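Local coordinates for putative membrane protein (Yersinia pestis CO92, PDB 5TF3), which is of unknown function and belongs to the DUF1198 family, the part studied here folding as a compact all-helical domain, at residues A[38-42]-A[98-102]; A[61-65]-A[101-107]; A[6-10]-A[24-28]. All blocks are in the same frame, centred on the assembly; numbering follows the deposited sequence.

Interaction 1 of 3, residues A[38-42]-A[98-102]; sequences MFIRS and LFYFA
Residues 38-42 form a regular turn within helix 33-45, with Ser42 N bonded to Met38 O at 3.0 Å, while 98-100 are the last residues of helix 91-100. Phe101, with phi/psi of -107/29°, is the first to leave helical geometry, and Ala102 N still bonds to Phe99 O at 2.9 Å. The backbones come nearest at Phe39 and Tyr100, whose CA atoms lie 7.6 Å apart. This is an aromatic contact between two helices of an all-helical fold, near its surface. At its centre is a T-shaped stack: the Phe39 ring (chi1 t, chi2 79°) turns its edge to the face of the Tyr100 ring (chi1 m, chi2 -58°), with centroids 5.5 Å apart and planes at 79°. Phe39 CB also meets Tyr100 CE1 at 3.7 Å. Beyond the stack Phe39 is buried against Ala54 and Leu57 of helix 48-65, Ile13 of helix 2-17 and Met27 and Leu28 of helix 22-29, so the pair links the interior to the more exposed side of the contact. On that side the CA-to-CB bond of Met38, a selenomethionine in an m, t, p rotamer, points toward the second segment, its CB 4.4 Å from Tyr100 CE1. Tyr100 OH approaches Ser42 OG at 4.2 Å, too far for a hydrogen bond. Phe99 (chi1 t, chi2 69°), beside a 1,2-ethanediol molecule probably from the crystallisation liquor, completes the contact with a Met-aromatic interaction: Met38 SE lies 4.7 Å from its ring centroid, at the ring edge, and 3.4 Å from Phe99 CZ.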
HETATM    1  N   MSE A  38       5.160  -5.415  13.673  0.55 40.39           N
HETATM    2  CA  MSE A  38       3.758  -5.796  13.535  0.55 41.30           C
HETATM    3  C   MSE A  38       3.396  -6.056  12.071  0.55 39.73           C
HETATM    4  O   MSE A  38       2.716  -7.036  11.755  0.55 40.15           O
HETATM    5  CB  MSE A  38       2.856  -4.706  14.138  0.55 43.48           C
HETATM    6  CG  MSE A  38       3.150  -4.427  15.629  0.55 49.29           C
HETATM    7 SE   MSE A  38       2.439  -2.732  16.364  0.55 66.63          SE
HETATM    8  CE  MSE A  38       0.536  -3.153  16.296  0.55 69.19           C
ATOM      9  N   PHE A  39       3.867  -5.181  11.175  1.00 37.34           N
ATOM     10  CA  PHE A  39       3.550  -5.339   9.759  1.00 35.53           C
ATOM     11  C   PHE A  39       4.183  -6.603   9.200  1.00 34.99           C
ATOM     12  O   PHE A  39       3.536  -7.366   8.474  1.00 35.63           O
ATOM     13  CB  PHE A  39       4.012  -4.115   8.968  1.00 36.15           C
ATOM     14  CG  PHE A  39       3.815  -4.246   7.485  1.00 41.90           C
ATOM     15  CD1 PHE A  39       2.559  -4.038   6.920  1.00 43.22           C
ATOM     16  CD2 PHE A  39       4.873  -4.576   6.658  1.00 43.89           C
ATOM     17  CE1 PHE A  39       2.373  -4.159   5.549  1.00 45.38           C
ATOM     18  CE2 PHE A  39       4.690  -4.698   5.274  1.00 42.24           C
ATOM     19  CZ  PHE A  39       3.440  -4.486   4.727  1.00 41.12           C
ATOM     20  N   ILE A  40       5.451  -6.835   9.535  1.00 34.87           N
ATOM     21  CA  ILE A  40       6.167  -8.019   9.064  1.00 36.87           C
ATOM     22  C   ILE A  40       5.494  -9.284   9.572  1.00 39.24           C
ATOM     23  O   ILE A  40       5.329 -10.263   8.832  1.00 37.12           O
ATOM     24  CB  ILE A  40       7.639  -7.960   9.520  1.00 39.05           C
ATOM     25  CG1 ILE A  40       8.412  -6.905   8.723  1.00 41.03           C
ATOM     26  CG2 ILE A  40       8.273  -9.324   9.467  1.00 42.49           C
ATOM     27  CD1 ILE A  40       8.072  -6.854   7.289  1.00 47.54           C
ATOM     28  N   ARG A  41       5.125  -9.295  10.856  1.00 43.34           N
ATOM     29  CA  ARG A  41       4.526 -10.494  11.427  1.00 47.68           C
ATOM     30  C   ARG A  41       3.173 -10.783  10.798  1.00 49.10           C
ATOM     31  O   ARG A  41       2.841 -11.943  10.540  1.00 50.90           O
ATOM     32  CB  ARG A  41       4.387 -10.374  12.942  1.00 48.19           C
ATOM     33  CG  ARG A  41       3.807 -11.649  13.555  1.00 56.83           C
ATOM     34  CD  ARG A  41       3.832 -11.639  15.069  1.00 64.53           C
ATOM     35  NE  ARG A  41       3.196 -10.432  15.565  1.00 69.07           N
ATOM     36  CZ  ARG A  41       3.805  -9.510  16.301  1.00 67.55           C
ATOM     37  NH1 ARG A  41       5.078  -9.666  16.664  1.00 65.72           N
ATOM     38  NH2 ARG A  41       3.126  -8.434  16.680  1.00 65.30           N
ATOM     39  N   SER A  42       2.375  -9.745  10.533  1.00 54.71           N
ATOM     40  CA  SER A  42       1.063 -10.006   9.951  1.00 57.83           C
ATOM     41  C   SER A  42       1.184 -10.417   8.486  1.00 50.56           C
ATOM     42  O   SER A  42       0.368 -11.204   7.993  1.00 51.39           O
ATOM     43  CB  SER A  42       0.145  -8.787  10.116  1.00 61.47           C
ATOM     44  OG  SER A  42       0.211  -7.914   8.999  1.00 67.58           O
ATOM     45  N   LEU A  98      -2.471   5.249   8.639  1.00 53.39           N
ATOM     46  CA  LEU A  98      -2.310   6.202   9.734  1.00 55.76           C
ATOM     47  C   LEU A  98      -1.655   5.566  10.949  1.00 65.77           C
ATOM     48  O   LEU A  98      -1.061   6.273  11.775  1.00 65.79           O
ATOM     49  CB  LEU A  98      -3.662   6.798  10.129  1.00 58.00           C
ATOM     50  CG  LEU A  98      -4.153   7.850   9.137  1.00 60.08           C
ATOM     51  CD1 LEU A  98      -5.485   8.449   9.550  1.00 64.44           C
ATOM     52  CD2 LEU A  98      -3.102   8.936   8.971  1.00 58.03           C
ATOM     53  N   PHE A  99      -1.767   4.249  11.104  1.00 60.55           N
ATOM     54  CA  PHE A  99      -0.999   3.631  12.172  1.00 63.81           C
ATOM     55  C   PHE A  99       0.441   3.362  11.749  1.00 57.85           C
ATOM     56  O   PHE A  99       1.385   3.797  12.417  1.00 58.79           O
ATOM     57  CB  PHE A  99      -1.612   2.322  12.629  1.00 68.32           C
ATOM     58  CG  PHE A  99      -0.660   1.526  13.470  1.00 71.31           C
ATOM     59  CD1 PHE A  99      -0.320   1.964  14.744  1.00 78.23           C
ATOM     60  CD2 PHE A  99      -0.033   0.406  12.971  1.00 65.36           C
ATOM     61  CE1 PHE A  99       0.566   1.255  15.538  1.00 74.09           C
ATOM     62  CE2 PHE A  99       0.859  -0.311  13.762  1.00 72.27           C
ATOM     63  CZ  PHE A  99       1.164   0.122  15.039  1.00 70.68           C
ATOM     64  N   TYR A 100       0.625   2.606  10.659  1.00 55.26           N
ATOM     65  CA  TYR A 100       1.956   2.086  10.349  1.00 56.42           C
ATOM     66  C   TYR A 100       2.950   3.210  10.104  1.00 56.20           C
ATOM     67  O   TYR A 100       4.145   3.058  10.407  1.00 53.66           O
ATOM     68  CB  TYR A 100       1.897   1.139   9.151  1.00 53.98           C
ATOM     69  CG  TYR A 100       1.307  -0.222   9.469  1.00 57.54           C
ATOM     70  CD1 TYR A 100       1.867  -1.041  10.443  1.00 61.86           C
ATOM     71  CD2 TYR A 100       0.194  -0.691   8.786  1.00 62.59           C
ATOM     72  CE1 TYR A 100       1.322  -2.292  10.736  1.00 65.53           C
ATOM     73  CE2 TYR A 100      -0.349  -1.938   9.058  1.00 64.95           C
ATOM     74  CZ  TYR A 100       0.211  -2.731  10.035  1.00 70.55           C
ATOM     75  OH  TYR A 100      -0.341  -3.964  10.304  1.00 73.14           O
ATOM     76  N   PHE A 101       2.474   4.358   9.608  1.00 51.85           N
ATOM     77  CA  PHE A 101       3.323   5.521   9.371  1.00 56.99           C
ATOM     78  C   PHE A 101       3.086   6.631  10.403  1.00 58.23           C
ATOM     79  O   PHE A 101       3.303   7.811  10.119  1.00 56.19           O
ATOM     80  CB  PHE A 101       3.116   6.029   7.942  1.00 51.12           C
ATOM     81  CG  PHE A 101       3.346   4.968   6.896  1.00 47.31           C
ATOM     82  CD1 PHE A 101       4.623   4.473   6.663  1.00 47.44           C
ATOM     83  CD2 PHE A 101       2.286   4.441   6.171  1.00 45.63           C
ATOM     84  CE1 PHE A 101       4.846   3.485   5.713  1.00 47.77           C
ATOM     85  CE2 PHE A 101       2.493   3.458   5.221  1.00 46.80           C
ATOM     86  CZ  PHE A 101       3.774   2.979   4.987  1.00 45.70           C
ATOM     87  N   ALA A 102       2.689   6.254  11.618  1.00 64.18           N
ATOM     88  CA  ALA A 102       2.334   7.242  12.641  1.00 68.98           C
ATOM     89  C   ALA A 102       3.478   8.210  12.927  1.00 70.33           C
ATOM     90  O   ALA A 102       3.249   9.408  13.129  1.00 70.77           O
ATOM     91  CB  ALA A 102       1.907   6.530  13.919  1.00 62.51           C
TER

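Interaction 2 of 3, residues A[61-65]-A[101-107]; sequences YHTFI and FAELDLD
An apolar helix-to-loop contact packs the C-terminal end of helix 48-65 against the connection between helices 91-100 and 108-122. Residues 61-65 are helical but widen into a pi-type turn. Phe101 leaves helical geometry, 102-104 form a 3-10 turn with Leu104 N bonded to Phe101 O at 2.9 Å, Asp105 takes positive phi (64/49°) and Leu106 is extended (-67/150°). CA atoms pair as Tyr61 with Phe101 at 8.8 Å and Ile65 with Leu106 at 8.2 Å. Ile65 (m, t) is at the centre: its CD1 makes a CH-pi contact over the Phe101 ring, 3.8 Å from the centroid, and touches Leu106 CD1 at 3.8 Å, while its CG2 meets Leu104 CD1 at 4.0 Å. Both leucines are m, t. The rings of Tyr61 (chi1 t) and Phe101 (chi1 m) are near parallel, at 26°, but slid apart, with centroids 5.8 Å apart. Phe64 (chi1 t) brings CE2 to 4.3 Å from Leu106 CD2 and continues onto Phe114 of helix 108-122, which Asp107 N-caps through Glu110 N. Tyr61 OH is hydrogen-bonded to Glu30. With no hydrogen bond between the segments, the loop is held here by dispersion and the hydrophobic effect.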
ATOM      1  N   TYR A  61       2.010   4.443   0.291  1.00 26.29           N
ATOM      2  CA  TYR A  61       3.353   4.955   0.561  1.00 26.71           C
ATOM      3  C   TYR A  61       3.946   5.619  -0.670  1.00 26.87           C
ATOM      4  O   TYR A  61       4.442   6.748  -0.604  1.00 30.96           O
ATOM      5  CB  TYR A  61       4.275   3.834   1.062  1.00 29.51           C
ATOM      6  CG  TYR A  61       5.715   4.306   1.229  1.00 33.12           C
ATOM      7  CD1 TYR A  61       6.099   5.067   2.341  1.00 36.48           C
ATOM      8  CD2 TYR A  61       6.679   4.025   0.262  1.00 30.67           C
ATOM      9  CE1 TYR A  61       7.408   5.523   2.485  1.00 37.42           C
ATOM     10  CE2 TYR A  61       7.997   4.477   0.401  1.00 34.61           C
ATOM     11  CZ  TYR A  61       8.350   5.221   1.510  1.00 38.30           C
ATOM     12  OH  TYR A  61       9.645   5.667   1.641  1.00 40.26           O
ATOM     13  N   HIS A  62       3.912   4.935  -1.811  1.00 24.74           N
ATOM     14  CA  HIS A  62       4.566   5.492  -2.990  1.00 25.31           C
ATOM     15  C   HIS A  62       3.770   6.624  -3.633  1.00 27.09           C
ATOM     16  O   HIS A  62       4.354   7.412  -4.381  1.00 28.21           O
ATOM     17  CB  HIS A  62       4.866   4.373  -3.997  1.00 24.62           C
ATOM     18  CG  HIS A  62       5.970   3.480  -3.533  1.00 29.39           C
ATOM     19  ND1 HIS A  62       7.288   3.887  -3.512  1.00 30.47           N
ATOM     20  CD2 HIS A  62       5.946   2.252  -2.966  1.00 28.49           C
ATOM     21  CE1 HIS A  62       8.035   2.921  -3.008  1.00 30.00           C
ATOM     22  NE2 HIS A  62       7.245   1.921  -2.660  1.00 28.85           N
ATOM     23  N   THR A  63       2.475   6.766  -3.326  1.00 25.77           N
ATOM     24  CA  THR A  63       1.728   7.879  -3.901  1.00 27.07           C
ATOM     25  C   THR A  63       1.539   8.994  -2.873  1.00 33.81           C
ATOM     26  O   THR A  63       2.304   9.961  -2.882  1.00 33.55           O
ATOM     27  CB  THR A  63       0.385   7.406  -4.467  1.00 28.77           C
ATOM     28  OG1 THR A  63      -0.422   6.828  -3.432  1.00 29.40           O
ATOM     29  CG2 THR A  63       0.610   6.361  -5.612  1.00 22.64           C
ATOM     30  N   PHE A  64       0.540   8.887  -1.986  1.00 28.09           N
ATOM     31  CA  PHE A  64       0.273   9.975  -1.040  1.00 30.30           C
ATOM     32  C   PHE A  64       1.519  10.385  -0.259  1.00 36.56           C
ATOM     33  O   PHE A  64       1.796  11.578  -0.087  1.00 42.87           O
ATOM     34  CB  PHE A  64      -0.826   9.582  -0.054  1.00 30.83           C
ATOM     35  CG  PHE A  64      -1.110  10.651   0.984  1.00 39.68           C
ATOM     36  CD1 PHE A  64      -1.831  11.791   0.643  1.00 36.99           C
ATOM     37  CD2 PHE A  64      -0.650  10.518   2.290  1.00 44.93           C
ATOM     38  CE1 PHE A  64      -2.100  12.775   1.591  1.00 41.62           C
ATOM     39  CE2 PHE A  64      -0.912  11.498   3.254  1.00 43.16           C
ATOM     40  CZ  PHE A  64      -1.629  12.628   2.905  1.00 46.38           C
ATOM     41  N   ILE A  65       2.277   9.416   0.244  1.00 33.04           N
ATOM     42  CA  ILE A  65       3.349   9.787   1.161  1.00 36.03           C
ATOM     43  C   ILE A  65       4.547  10.367   0.408  1.00 38.11           C
ATOM     44  O   ILE A  65       5.081  11.408   0.798  1.00 41.84           O
ATOM     45  CB  ILE A  65       3.730   8.588   2.051  1.00 37.35           C
ATOM     46  CG1 ILE A  65       2.520   8.204   2.917  1.00 33.20           C
ATOM     47  CG2 ILE A  65       4.951   8.924   2.920  1.00 36.28           C
ATOM     48  CD1 ILE A  65       2.769   7.142   3.996  1.00 36.41           C
ATOM     49  N   PHE A 101       2.474   4.358   9.608  1.00 51.85           N
ATOM     50  CA  PHE A 101       3.323   5.521   9.371  1.00 56.99           C
ATOM     51  C   PHE A 101       3.086   6.631  10.403  1.00 58.23           C
ATOM     52  O   PHE A 101       3.303   7.811  10.119  1.00 56.19           O
ATOM     53  CB  PHE A 101       3.116   6.029   7.942  1.00 51.12           C
ATOM     54  CG  PHE A 101       3.346   4.968   6.896  1.00 47.31           C
ATOM     55  CD1 PHE A 101       4.623   4.473   6.663  1.00 47.44           C
ATOM     56  CD2 PHE A 101       2.286   4.441   6.171  1.00 45.63           C
ATOM     57  CE1 PHE A 101       4.846   3.485   5.713  1.00 47.77           C
ATOM     58  CE2 PHE A 101       2.493   3.458   5.221  1.00 46.80           C
ATOM     59  CZ  PHE A 101       3.774   2.979   4.987  1.00 45.70           C
ATOM     60  N   ALA A 102       2.689   6.254  11.618  1.00 64.18           N
ATOM     61  CA  ALA A 102       2.334   7.242  12.641  1.00 68.98           C
ATOM     62  C   ALA A 102       3.478   8.210  12.927  1.00 70.33           C
ATOM     63  O   ALA A 102       3.249   9.408  13.129  1.00 70.77           O
ATOM     64  CB  ALA A 102       1.907   6.530  13.919  1.00 62.51           C
ATOM     65  N   GLU A 103       4.718   7.719  12.929  1.00 59.36           N
ATOM     66  CA  GLU A 103       5.865   8.574  13.220  1.00 68.19           C
ATOM     67  C   GLU A 103       6.076   9.667  12.177  1.00 69.10           C
ATOM     68  O   GLU A 103       6.785  10.643  12.455  1.00 72.46           O
ATOM     69  CB  GLU A 103       7.130   7.724  13.337  1.00 69.17           C
ATOM     70  CG  GLU A 103       7.106   6.749  14.504  1.00 74.53           C
ATOM     71  CD  GLU A 103       8.431   6.015  14.672  1.00 85.20           C
ATOM     72  OE1 GLU A 103       9.227   6.001  13.701  1.00 86.78           O
ATOM     73  OE2 GLU A 103       8.674   5.461  15.773  1.00 86.61           O
ATOM     74  N   LEU A 104       5.496   9.518  10.983  1.00 58.29           N
ATOM     75  CA  LEU A 104       5.565  10.541   9.946  1.00 59.02           C
ATOM     76  C   LEU A 104       4.594  11.685  10.180  1.00 60.90           C
ATOM     77  O   LEU A 104       4.697  12.704   9.491  1.00 66.90           O
ATOM     78  CB  LEU A 104       5.279   9.928   8.572  1.00 50.58           C
ATOM     79  CG  LEU A 104       6.204   8.784   8.184  1.00 48.92           C
ATOM     80  CD1 LEU A 104       5.950   8.352   6.738  1.00 50.91           C
ATOM     81  CD2 LEU A 104       7.620   9.248   8.359  1.00 51.49           C
ATOM     82  N   ASP A 105       3.641  11.525  11.101  1.00 59.86           N
ATOM     83  CA  ASP A 105       2.714  12.595  11.476  1.00 71.78           C
ATOM     84  C   ASP A 105       1.831  12.985  10.290  1.00 69.82           C
ATOM     85  O   ASP A 105       1.688  14.161   9.954  1.00 69.27           O
ATOM     86  CB  ASP A 105       3.476  13.809  12.019  1.00 80.43           C
ATOM     87  CG  ASP A 105       2.845  14.396  13.267  1.00 95.76           C
ATOM     88  OD1 ASP A 105       1.603  14.533  13.309  1.00 96.05           O
ATOM     89  OD2 ASP A 105       3.603  14.721  14.209  1.00102.21           O
ATOM     90  N   LEU A 106       1.250  11.978   9.643  1.00 65.86           N
ATOM     91  CA  LEU A 106       0.477  12.217   8.434  1.00 59.43           C
ATOM     92  C   LEU A 106      -0.784  13.021   8.735  1.00 57.40           C
ATOM     93  O   LEU A 106      -1.378  12.925   9.810  1.00 62.14           O
ATOM     94  CB  LEU A 106       0.091  10.899   7.766  1.00 51.73           C
ATOM     95  CG  LEU A 106       1.221   9.987   7.289  1.00 52.12           C
ATOM     96  CD1 LEU A 106       0.621   8.712   6.730  1.00 52.31           C
ATOM     97  CD2 LEU A 106       2.098  10.684   6.258  1.00 47.45           C
ATOM     98  N   ASP A 107      -1.205  13.808   7.756  1.00 59.70           N
ATOM     99  CA  ASP A 107      -2.387  14.642   7.904  1.00 56.61           C
ATOM    100  C   ASP A 107      -3.604  13.805   7.532  1.00 56.13           C
ATOM    101  O   ASP A 107      -3.811  13.484   6.358  1.00 53.70           O
ATOM    102  CB  ASP A 107      -2.244  15.890   7.042  1.00 59.84           C
ATOM    103  CG  ASP A 107      -3.392  16.851   7.210  1.00 58.20           C
ATOM    104  OD1 ASP A 107      -4.497  16.405   7.569  1.00 59.41           O
ATOM    105  OD2 ASP A 107      -3.177  18.054   6.967  1.00 66.37           O
TER

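Interaction 3 of 3, residues A[6-10]-A[24-28]; sequences TRKAI and IESML
One salt bridge joins the two helical turns at their solvent-facing side: Arg7 NH2 donates to Glu25 OE2 at 2.9 Å, with an N-H...O angle of 164°, the carboxylate oxygen lying near the guanidinium plane. The Arg7 CA-to-CB bond points away from the partner, and chi1 to chi3 all in m bring the guanidinium back across; its NH1 has a further, long and weak ion pair with Asp11. The CA-to-CB bond of Glu25 points sideways, and its m, t rotamer brings the carboxylate to meet it. Within the segments, Ile10 N bonds to Thr6 O at 3.1 Å and Leu28 N to Ile24 O at 3.0 Å. Thr6 OG1 bonds to Asn2 O, Ser26 OG to Ile22 O and Lys8 NZ to Ser44 O. The turns belong to two consecutive helices, 2-17 and 22-29, joined by a short connection and packed obliquely, their local axes at 122° with a closest approach of 11.0 Å. Register is set by Ile10 and Ile24, CA atoms 6.0 Å apart. Beneath the ion pair Ile10 (m, t) fills the interface: CG1 lies 4.1 Å from Ile24 CG2 and 3.8 Å from Leu28 CD1, and Ile10 CD1 rests 3.7 Å from Glu25 CG, on the aliphatic part of the acid.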
ATOM      1  N   THR A   6      11.061 -11.003   8.027  1.00 33.02           N
ATOM      2  CA  THR A   6      11.299  -9.799   7.227  1.00 31.53           C
ATOM      3  C   THR A   6      11.525 -10.139   5.754  1.00 34.82           C
ATOM      4  O   THR A   6      10.938  -9.509   4.863  1.00 32.28           O
ATOM      5  CB  THR A   6      12.501  -9.018   7.773  1.00 36.40           C
ATOM      6  OG1 THR A   6      12.230  -8.574   9.105  1.00 36.60           O
ATOM      7  CG2 THR A   6      12.788  -7.794   6.903  1.00 35.50           C
ATOM      8  N   ARG A   7      12.383 -11.127   5.470  0.55 38.08           N
ATOM      9  CA  ARG A   7      12.614 -11.489   4.073  0.55 35.05           C
ATOM     10  C   ARG A   7      11.369 -12.112   3.452  0.55 34.19           C
ATOM     11  O   ARG A   7      11.086 -11.889   2.269  0.55 33.70           O
ATOM     12  CB  ARG A   7      13.807 -12.442   3.942  0.55 41.20           C
ATOM     13  CG  ARG A   7      15.192 -11.837   4.235  0.55 46.16           C
ATOM     14  CD  ARG A   7      15.495 -10.533   3.472  0.55 45.84           C
ATOM     15  NE  ARG A   7      14.966 -10.509   2.112  0.55 45.05           N
ATOM     16  CZ  ARG A   7      14.997  -9.441   1.328  0.55 45.62           C
ATOM     17  NH1 ARG A   7      14.478  -9.495   0.108  0.55 47.25           N
ATOM     18  NH2 ARG A   7      15.555  -8.320   1.767  0.55 46.05           N
ATOM     19  N   LYS A   8      10.610 -12.898   4.224  1.00 34.46           N
ATOM     20  CA  LYS A   8       9.399 -13.500   3.672  1.00 40.79           C
ATOM     21  C   LYS A   8       8.376 -12.435   3.319  1.00 32.11           C
ATOM     22  O   LYS A   8       7.764 -12.487   2.248  1.00 33.55           O
ATOM     23  CB  LYS A   8       8.795 -14.507   4.650  1.00 49.66           C
ATOM     24  CG  LYS A   8       7.509 -15.145   4.133  1.00 55.64           C
ATOM     25  CD  LYS A   8       6.968 -16.201   5.094  1.00 63.01           C
ATOM     26  CE  LYS A   8       5.753 -16.913   4.498  1.00 67.79           C
ATOM     27  NZ  LYS A   8       5.241 -17.986   5.410  1.00 70.59           N
ATOM     28  N   ALA A   9       8.175 -11.461   4.210  1.00 33.87           N
ATOM     29  CA  ALA A   9       7.226 -10.386   3.925  1.00 31.36           C
ATOM     30  C   ALA A   9       7.636  -9.604   2.686  1.00 30.78           C
ATOM     31  O   ALA A   9       6.796  -9.289   1.829  1.00 35.24           O
ATOM     32  CB  ALA A   9       7.112  -9.458   5.140  1.00 30.43           C
ATOM     33  N   ILE A  10       8.918  -9.258   2.580  1.00 28.65           N
ATOM     34  CA  ILE A  10       9.389  -8.518   1.414  1.00 26.72           C
ATOM     35  C   ILE A  10       9.192  -9.348   0.154  1.00 27.96           C
ATOM     36  O   ILE A  10       8.629  -8.875  -0.839  1.00 28.87           O
ATOM     37  CB  ILE A  10      10.857  -8.100   1.601  1.00 33.47           C
ATOM     38  CG1 ILE A  10      10.959  -7.057   2.715  1.00 34.24           C
ATOM     39  CG2 ILE A  10      11.442  -7.552   0.299  1.00 34.17           C
ATOM     40  CD1 ILE A  10      12.373  -6.881   3.223  1.00 35.42           C
ATOM     41  N   ILE A  24       9.655  -2.344  -1.410  1.00 31.31           N
ATOM     42  CA  ILE A  24       9.096  -2.732  -0.118  1.00 32.21           C
ATOM     43  C   ILE A  24      10.014  -2.303   1.021  1.00 34.29           C
ATOM     44  O   ILE A  24       9.554  -1.768   2.031  1.00 34.48           O
ATOM     45  CB  ILE A  24       8.846  -4.252  -0.093  1.00 34.10           C
ATOM     46  CG1 ILE A  24       8.096  -4.686  -1.342  1.00 33.38           C
ATOM     47  CG2 ILE A  24       8.070  -4.643   1.144  1.00 29.91           C
ATOM     48  CD1 ILE A  24       6.833  -3.981  -1.532  1.00 34.98           C
ATOM     49  N   GLU A  25      11.318  -2.532   0.849  1.00 28.29           N
ATOM     50  CA  GLU A  25      12.305  -2.131   1.847  1.00 34.61           C
ATOM     51  C   GLU A  25      12.248  -0.633   2.121  1.00 37.00           C
ATOM     52  O   GLU A  25      12.369  -0.203   3.272  1.00 41.83           O
ATOM     53  CB  GLU A  25      13.704  -2.561   1.378  1.00 37.18           C
ATOM     54  CG  GLU A  25      13.822  -4.086   1.214  1.00 47.86           C
ATOM     55  CD  GLU A  25      15.029  -4.566   0.370  1.00 56.38           C
ATOM     56  OE1 GLU A  25      15.607  -3.765  -0.404  1.00 52.55           O
ATOM     57  OE2 GLU A  25      15.379  -5.771   0.475  1.00 59.40           O
ATOM     58  N   SER A  26      12.049   0.182   1.082  1.00 35.50           N
ATOM     59  CA  SER A  26      11.983   1.627   1.301  1.00 39.65           C
ATOM     60  C   SER A  26      10.803   2.001   2.188  1.00 38.16           C
ATOM     61  O   SER A  26      10.920   2.868   3.065  1.00 38.90           O
ATOM     62  CB  SER A  26      11.901   2.362  -0.035  1.00 45.49           C
ATOM     63  OG  SER A  26      13.129   2.221  -0.724  1.00 58.07           O
HETATM   64  N   MSE A  27       9.662   1.357   1.984  1.00 30.89           N
HETATM   65  CA  MSE A  27       8.497   1.598   2.827  1.00 33.70           C
HETATM   66  C   MSE A  27       8.736   1.167   4.277  1.00 38.88           C
HETATM   67  O   MSE A  27       8.324   1.857   5.214  1.00 41.32           O
HETATM   68  CB  MSE A  27       7.274   0.877   2.251  1.00 31.18           C
HETATM   69  CG  MSE A  27       6.040   1.005   3.114  1.00 40.69           C
HETATM   70 SE   MSE A  27       4.639  -0.082   2.358  0.56 40.75          SE
HETATM   71  CE  MSE A  27       5.454  -1.819   2.745  1.00 36.57           C
ATOM     72  N   LEU A  28       9.407   0.027   4.470  1.00 37.70           N
ATOM     73  CA  LEU A  28       9.685  -0.423   5.830  1.00 37.97           C
ATOM     74  C   LEU A  28      10.568   0.571   6.571  1.00 37.48           C
ATOM     75  O   LEU A  28      10.351   0.838   7.756  1.00 41.39           O
ATOM     76  CB  LEU A  28      10.339  -1.805   5.811  1.00 34.32           C
ATOM     77  CG  LEU A  28       9.495  -2.910   5.176  1.00 39.31           C
ATOM     78  CD1 LEU A  28      10.289  -4.213   5.156  1.00 39.94           C
ATOM     79  CD2 LEU A  28       8.193  -3.083   5.934  1.00 40.15           C
TER

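In the fold
From the N terminus, interaction 3 closes first, around the short turn between helices 2-17 and 22-29, pairing the two before either other contact opens. Interaction 1 then spans from helix 33-45 to the end of helix 91-100, and interaction 2 starts within that span, on helix 48-65. Both end on the same part of the chain, sharing Phe101 and Ala102, so their spans overlap. The centres of interactions 1 and 3 are about 12 Å apart, as are those of 1 and 2; 2 and 3 are about 17 Å apart. Met27 of 24-28 packs on Phe39, Tyr61 and Phe101, linking the N-terminal helix pair to both later contacts in one apolar interior.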